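Local coordinates for protein AGR_L_2016p (Agrobacterium tumefaciens, PDB 2GVH) that hydrolyses acyl-CoA thioesters to a free carboxylic acid and coenzyme A, as an acyl-CoA hydrolase with two thioesterase-family sequence repeats in one chain, at the interface of chains A and B. Coordinates in Å, arbitrary orientation; residue numbers count along the deposited sequence, not the author numbering. Chains: chain A/B, AGR_L_2016p.

Contact 1: the interface of chains A and B. Residues chain A 172, 178; chain B 56, 60, 71, 165.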
loop_
_atom_site.group_PDB
_atom_site.type_symbol
_atom_site.label_atom_id
_atom_site.label_comp_id
_atom_site.label_asym_id
_atom_site.label_seq_id
_atom_site.Cartn_x
_atom_site.Cartn_y
_atom_site.Cartn_z
ATOM N N ASN A 172 5.292 11.155 -7.396
ATOM C CA ASN A 172 6.360 11.850 -6.724
ATOM C C ASN A 172 5.878 13.180 -6.162
ATOM O O ASN A 172 4.720 13.573 -6.373
ATOM C CB ASN A 172 7.532 12.034 -7.688
ATOM C CG ASN A 172 7.209 12.967 -8.831
ATOM O OD1 ASN A 172 6.495 13.966 -8.660
ATOM N ND2 ASN A 172 7.782 12.678 -10.007
ATOM N N PHE A 178 5.151 8.015 -11.161
ATOM C CA PHE A 178 6.404 7.400 -11.619
ATOM C C PHE A 178 6.117 6.619 -12.884
ATOM O O PHE A 178 5.113 5.883 -12.939
ATOM C CB PHE A 178 6.984 6.461 -10.553
ATOM C CG PHE A 178 7.402 7.166 -9.314
ATOM C CD1 PHE A 178 8.561 7.950 -9.290
ATOM C CD2 PHE A 178 6.625 7.068 -8.160
ATOM C CE1 PHE A 178 8.959 8.642 -8.115
ATOM C CE2 PHE A 178 7.005 7.770 -6.973
ATOM C CZ PHE A 178 8.186 8.551 -6.957
ATOM N N ASP B 56 12.516 1.380 -12.153
ATOM C CA ASP B 56 12.378 2.770 -12.478
ATOM C C ASP B 56 12.558 3.612 -11.227
ATOM O O ASP B 56 13.222 4.648 -11.274
ATOM C CB ASP B 56 11.074 3.019 -13.220
ATOM C CG ASP B 56 10.689 4.482 -13.280
ATOM O OD1 ASP B 56 11.101 5.175 -14.232
ATOM O OD2 ASP B 56 9.926 4.921 -12.375
ATOM N N PHE B 60 15.083 6.726 -10.922
ATOM C CA PHE B 60 14.602 8.026 -10.532
ATOM C C PHE B 60 15.456 8.655 -9.423
ATOM O O PHE B 60 16.036 9.767 -9.609
ATOM C CB PHE B 60 13.128 7.941 -10.135
ATOM C CG PHE B 60 12.605 9.176 -9.478
ATOM C CD1 PHE B 60 12.199 10.260 -10.232
ATOM C CD2 PHE B 60 12.519 9.260 -8.101
ATOM C CE1 PHE B 60 11.713 11.413 -9.629
ATOM C CE2 PHE B 60 12.037 10.416 -7.487
ATOM C CZ PHE B 60 11.625 11.484 -8.252
ATOM N N PHE B 71 12.849 14.980 -12.084
ATOM C CA PHE B 71 13.030 14.146 -13.269
ATOM C C PHE B 71 11.777 13.373 -13.639
ATOM O O PHE B 71 11.010 12.963 -12.774
ATOM C CB PHE B 71 14.111 13.103 -13.014
ATOM C CG PHE B 71 15.487 13.610 -13.198
ATOM C CD1 PHE B 71 16.064 13.617 -14.435
ATOM C CD2 PHE B 71 16.203 14.102 -12.126
ATOM C CE1 PHE B 71 17.328 14.095 -14.608
ATOM C CE2 PHE B 71 17.462 14.587 -12.290
ATOM C CZ PHE B 71 18.034 14.576 -13.528
ATOM N N ILE B 165 12.239 5.682 -1.007
ATOM C CA ILE B 165 11.572 6.969 -0.910
ATOM C C ILE B 165 10.577 6.895 0.216
ATOM O O ILE B 165 10.127 5.806 0.557
ATOM C CB ILE B 165 10.859 7.289 -2.198
ATOM C CG1 ILE B 165 11.889 7.698 -3.229
ATOM C CG2 ILE B 165 9.884 8.441 -2.016
ATOM C CD1 ILE B 165 11.432 7.441 -4.613
#

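Contact 2: the interface of chains A and B. Residues chain A 172, 176, 215; chain B 60, 70-72, 134.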
loop_
_atom_site.group_PDB
_atom_site.type_symbol
_atom_site.label_atom_id
_atom_site.label_comp_id
_atom_site.label_asym_id
_atom_site.label_seq_id
_atom_site.Cartn_x
_atom_site.Cartn_y
_atom_site.Cartn_z
ATOM N N ASN A 172 5.292 11.155 -7.396
ATOM C CA ASN A 172 6.360 11.850 -6.724
ATOM C C ASN A 172 5.878 13.180 -6.162
ATOM O O ASN A 172 4.720 13.573 -6.373
ATOM C CB ASN A 172 7.532 12.034 -7.688
ATOM C CG ASN A 172 7.209 12.967 -8.831
ATOM O OD1 ASN A 172 6.495 13.966 -8.660
ATOM N ND2 ASN A 172 7.782 12.678 -10.007
ATOM N N ARG A 176 3.629 13.838 -9.998
ATOM C CA ARG A 176 3.689 13.032 -11.231
ATOM C C ARG A 176 3.824 11.547 -10.936
ATOM O O ARG A 176 4.661 11.136 -10.126
ATOM C CB ARG A 176 4.850 13.474 -12.109
ATOM C CG ARG A 176 4.720 14.894 -12.636
ATOM C CD ARG A 176 5.866 15.188 -13.571
ATOM N NE ARG A 176 6.052 16.610 -13.846
ATOM C CZ ARG A 176 7.027 17.353 -13.316
ATOM N NH1 ARG A 176 7.887 16.797 -12.468
ATOM N NH2 ARG A 176 7.156 18.644 -13.638
ATOM N N ALA A 215 3.814 13.188 -18.895
ATOM C CA ALA A 215 3.730 12.632 -17.543
ATOM C C ALA A 215 2.293 12.653 -17.064
ATOM O O ALA A 215 1.544 13.579 -17.348
ATOM C CB ALA A 215 4.631 13.393 -16.573
ATOM N N PHE B 60 15.083 6.726 -10.922
ATOM C CA PHE B 60 14.602 8.026 -10.532
ATOM C C PHE B 60 15.456 8.655 -9.423
ATOM O O PHE B 60 16.036 9.767 -9.609
ATOM C CB PHE B 60 13.128 7.941 -10.135
ATOM C CG PHE B 60 12.605 9.176 -9.478
ATOM C CD1 PHE B 60 12.199 10.260 -10.232
ATOM C CD2 PHE B 60 12.519 9.260 -8.101
ATOM C CE1 PHE B 60 11.713 11.413 -9.629
ATOM C CE2 PHE B 60 12.037 10.416 -7.487
ATOM C CZ PHE B 60 11.625 11.484 -8.252
ATOM N N PRO B 70 13.779 18.064 -10.413
ATOM C CA PRO B 70 12.804 17.002 -10.723
ATOM C C PRO B 70 13.128 16.280 -12.040
ATOM O O PRO B 70 13.648 16.898 -12.970
ATOM C CB PRO B 70 11.470 17.752 -10.833
ATOM C CG PRO B 70 11.719 19.094 -10.192
ATOM C CD PRO B 70 13.160 19.400 -10.449
ATOM N N PHE B 71 12.849 14.980 -12.084
ATOM C CA PHE B 71 13.030 14.146 -13.269
ATOM C C PHE B 71 11.777 13.373 -13.639
ATOM O O PHE B 71 11.010 12.963 -12.774
ATOM C CB PHE B 71 14.111 13.103 -13.014
ATOM C CG PHE B 71 15.487 13.610 -13.198
ATOM C CD1 PHE B 71 16.064 13.617 -14.435
ATOM C CD2 PHE B 71 16.203 14.102 -12.126
ATOM C CE1 PHE B 71 17.328 14.095 -14.608
ATOM C CE2 PHE B 71 17.462 14.587 -12.290
ATOM C CZ PHE B 71 18.034 14.576 -13.528
ATOM N N VAL B 72 11.605 13.134 -14.928
ATOM C CA VAL B 72 10.619 12.172 -15.392
ATOM C C VAL B 72 11.301 11.108 -16.235
ATOM O O VAL B 72 12.452 11.271 -16.683
ATOM C CB VAL B 72 9.521 12.822 -16.236
ATOM C CG1 VAL B 72 8.686 13.740 -15.372
ATOM C CG2 VAL B 72 10.118 13.563 -17.483
ATOM N N ILE B 134 13.145 18.135 -15.456
ATOM C CA ILE B 134 12.183 19.235 -15.627
ATOM C C ILE B 134 12.411 20.229 -14.499
ATOM O O ILE B 134 11.753 20.160 -13.462
ATOM C CB ILE B 134 10.703 18.763 -15.589
ATOM C CG1 ILE B 134 10.472 17.535 -16.492
ATOM C CG2 ILE B 134 9.772 19.936 -15.919
ATOM C CD1 ILE B 134 10.409 17.817 -17.951
#

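Contact 3: the interface of chains A and B. Residues chain A 183, 207-210; chain B 52, 75-76.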
loop_
_atom_site.group_PDB
_atom_site.type_symbol
_atom_site.label_atom_id
_atom_site.label_comp_id
_atom_site.label_asym_id
_atom_site.label_seq_id
_atom_site.Cartn_x
_atom_site.Cartn_y
_atom_site.Cartn_z
ATOM N N ILE A 183 4.360 1.776 -16.121
ATOM C CA ILE A 183 4.740 0.587 -16.842
ATOM C C ILE A 183 4.110 -0.634 -16.189
ATOM O O ILE A 183 3.584 -1.517 -16.851
ATOM C CB ILE A 183 6.224 0.429 -16.880
ATOM C CG1 ILE A 183 6.828 1.426 -17.863
ATOM C CG2 ILE A 183 6.551 -0.959 -17.343
ATOM C CD1 ILE A 183 8.337 1.595 -17.717
ATOM N N SER A 207 9.968 -6.994 -22.177
ATOM C CA SER A 207 9.252 -5.819 -22.646
ATOM C C SER A 207 10.133 -5.033 -23.589
ATOM O O SER A 207 11.324 -4.955 -23.397
ATOM C CB SER A 207 8.868 -4.926 -21.483
ATOM O OG SER A 207 10.017 -4.323 -20.940
ATOM N N GLU A 208 9.520 -4.437 -24.596
ATOM C CA GLU A 208 10.215 -3.609 -25.574
ATOM C C GLU A 208 10.405 -2.186 -25.093
ATOM O O GLU A 208 9.912 -1.813 -24.024
ATOM C CB GLU A 208 9.426 -3.615 -26.893
ATOM C CG GLU A 208 9.375 -4.988 -27.564
ATOM C CD GLU A 208 10.757 -5.613 -27.664
ATOM O OE1 GLU A 208 11.658 -4.958 -28.235
ATOM O OE2 GLU A 208 10.949 -6.741 -27.152
ATOM N N ARG A 209 11.122 -1.397 -25.883
ATOM C CA ARG A 209 11.301 0.026 -25.611
ATOM C C ARG A 209 9.946 0.672 -25.398
ATOM O O ARG A 209 9.019 0.413 -26.142
ATOM C CB ARG A 209 12.042 0.717 -26.766
ATOM C CG ARG A 209 12.401 2.177 -26.503
ATOM C CD ARG A 209 12.920 2.855 -27.763
ATOM N NE ARG A 209 13.297 4.248 -27.510
ATOM C CZ ARG A 209 14.416 4.643 -26.890
ATOM N NH1 ARG A 209 15.310 3.758 -26.438
ATOM N NH2 ARG A 209 14.645 5.939 -26.717
ATOM N N ILE A 210 9.835 1.484 -24.352
ATOM C CA ILE A 210 8.635 2.233 -24.067
ATOM C C ILE A 210 9.023 3.678 -23.960
ATOM O O ILE A 210 9.882 4.027 -23.162
ATOM C CB ILE A 210 8.007 1.794 -22.725
ATOM C CG1 ILE A 210 7.588 0.327 -22.792
ATOM C CG2 ILE A 210 6.810 2.668 -22.378
ATOM C CD1 ILE A 210 6.929 -0.190 -21.530
ATOM N N LEU B 52 9.512 -4.129 -12.561
ATOM C CA LEU B 52 9.764 -3.018 -13.466
ATOM C C LEU B 52 9.697 -1.698 -12.736
ATOM O O LEU B 52 10.628 -0.907 -12.815
ATOM C CB LEU B 52 8.792 -3.026 -14.634
ATOM C CG LEU B 52 9.331 -3.902 -15.745
ATOM C CD1 LEU B 52 8.322 -4.067 -16.847
ATOM C CD2 LEU B 52 10.610 -3.313 -16.276
ATOM N N SER B 75 11.853 7.529 -21.327
ATOM C CA SER B 75 11.797 6.241 -21.983
ATOM C C SER B 75 12.578 5.148 -21.306
ATOM O O SER B 75 13.500 5.395 -20.524
ATOM C CB SER B 75 12.233 6.371 -23.448
ATOM O OG SER B 75 13.600 6.165 -23.549
ATOM N N CYS B 76 12.215 3.937 -21.686
ATOM C CA CYS B 76 12.693 2.730 -21.060
ATOM C C CYS B 76 13.114 1.738 -22.157
ATOM O O CYS B 76 12.295 1.337 -22.962
ATOM C CB CYS B 76 11.524 2.185 -20.277
ATOM S SG CYS B 76 11.839 0.711 -19.417
#

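Contact 1: the interface of chains A and B
A:Phe178 meets B:Phe60 in an apolar, head-to-tail patch that joins unlike surfaces of two copies in the deposited trimer, plausibly the biological one. The protein belongs to the hotdog-fold thioesterases, in which a long helix is wrapped by a curved antiparallel sheet. The two aromatic rings cross edge-to-face, with planes 78° apart and centroids 5.0 Å from each other. A:Phe178 supplies the edge: its CE1 points at one face of B:Phe60, offset toward the rim, and comes within 3.6 Å of CE2 of B:Phe60. CG of B:Phe60 is anti to the backbone N (chi1 169°), which carries the ring off helix 49-67 toward chain A. On that same face the amide of A:Asn172 lies beyond the rim and nearly parallel to the ring, with ND2 4.1 Å from CE1 of B:Phe60. Within chain B, the backbone oxygen of B:Phe71 sits in the ring plane at the edge, 3.6 Å from CE1 of B:Phe60. B:Ile165 reaches tip to tip toward A:Phe178, its CD1 4.2 Å from CZ of that ring. B:Asp56, one helical turn before B:Phe60, brings carboxylate OD2 to 3.8 Å from CB of A:Phe178. No polar bond crosses this patch. In related thioesterases an Asp and an Asn from different hotdog units form the active site, and B:Asp56 and A:Asn172 are likely counterparts; OD2 of B:Asp56 and ND2 of A:Asn172 lie 8.4 Å apart.

Contact 2: the interface of chains A and B
A:Arg176 lays its aliphatic stem against B:Val72 and turns its guanidinium toward B:Ile134 and B:Pro70. CD of the arginine packs on the methyl CG1 of B:Val72 at 3.6 Å, the two side chains crossing obliquely. CG1 of B:Val72 is anti to its own carbonyl carbon (chi1 -67°), and this branch makes the touch. Farther out, the guanidinium NH2 comes to 3.7 Å from CG2 of B:Ile134. That methyl stands off one face of the guanidinium, on the same side as CG1 of B:Val72, while B:Pro70 is a loose neighbour near the plane, its CB 4.1 Å from NH1 of A:Arg176. No hydrogen bond or salt bridge crosses this patch. The extended run from CG to NE (chi2 -176°, chi3 -164°) lets the side chain span from B:Val72 to B:Ile134. A:Ala215 flanks the stem within chain A, its CB 3.7 Å from CD of A:Arg176 and also near CG1 of B:Val72. In the second shell, the backbone N of A:Arg176 donates to the amide oxygen OD1 of A:Asn172 at 3.2 Å. This bond is fairly straight at the hydrogen, but the donor sits above the carbonyl plane. It ties the start of the arginine to the asparagine. In the fold, A:Arg176 belongs to the loop leading into helix 179-198; B:Pro70 immediately precedes strand 71-76, B:Val72 lies near its start, and B:Ile134 comes just after strand 121-133.

Contact 3: the interface of chains A and B
A:Ile210, in the short strand 210-211, pairs with B:Cys76 at the end of strand 71-76, while helix 179-198 of chain A meets helix 49-67 of chain B through A:Ile183 and B:Leu52. The strand ends form an antiparallel bridge with reciprocal backbone bonds: N of A:Ile210 donates to O of B:Cys76 at 2.8 Å, and N of B:Cys76 to O of A:Ile210 at 2.8 Å. Between the helices, the branch methyl CG2 of A:Ile183 touches CD1 of B:Leu52 at 3.6 Å, the side chains crossing at about a right angle. The other arm of A:Ile183 ends in CD1, 4.0 Å from the thiol sulfur SG of B:Cys76. With SG anti to its backbone N (chi1 180°), the cysteine turns its thiol from the bridge toward this isoleucine. One isoleucine thus touches both the helix and the strand of the partner. A:Arg209 extends alongside, its guanidinium NH2 3.3 Å from the hydroxyl OG of B:Ser75, a close polar approach rather than an established bond. In the fold, the bridge links two-residue strand 210-211 to the end of strand 71-76, plausibly at the edges of the two sheets, and the helix contact lies beside it.

Contact 1 and contact 2 are neighbours, the centres of their C-alpha atoms about 6 Å apart, and they share A:Asn172, B:Phe60 and B:Phe71. The C-alpha centre of contact 3 lies about 15 Å from that of contact 1 and about 16 Å from that of contact 2, yet helix 49-67 and strand 71-76 of chain B run through all three. From chain A, the loop before helix 179-198 serves contacts 1 and 2, with A:Ala215 added in contact 2; contact 3 uses that helix and residues 207-210. Backbone pairing plus helix packing there supplement the side-chain contacts, plausibly keeping the likely active-site residues in register.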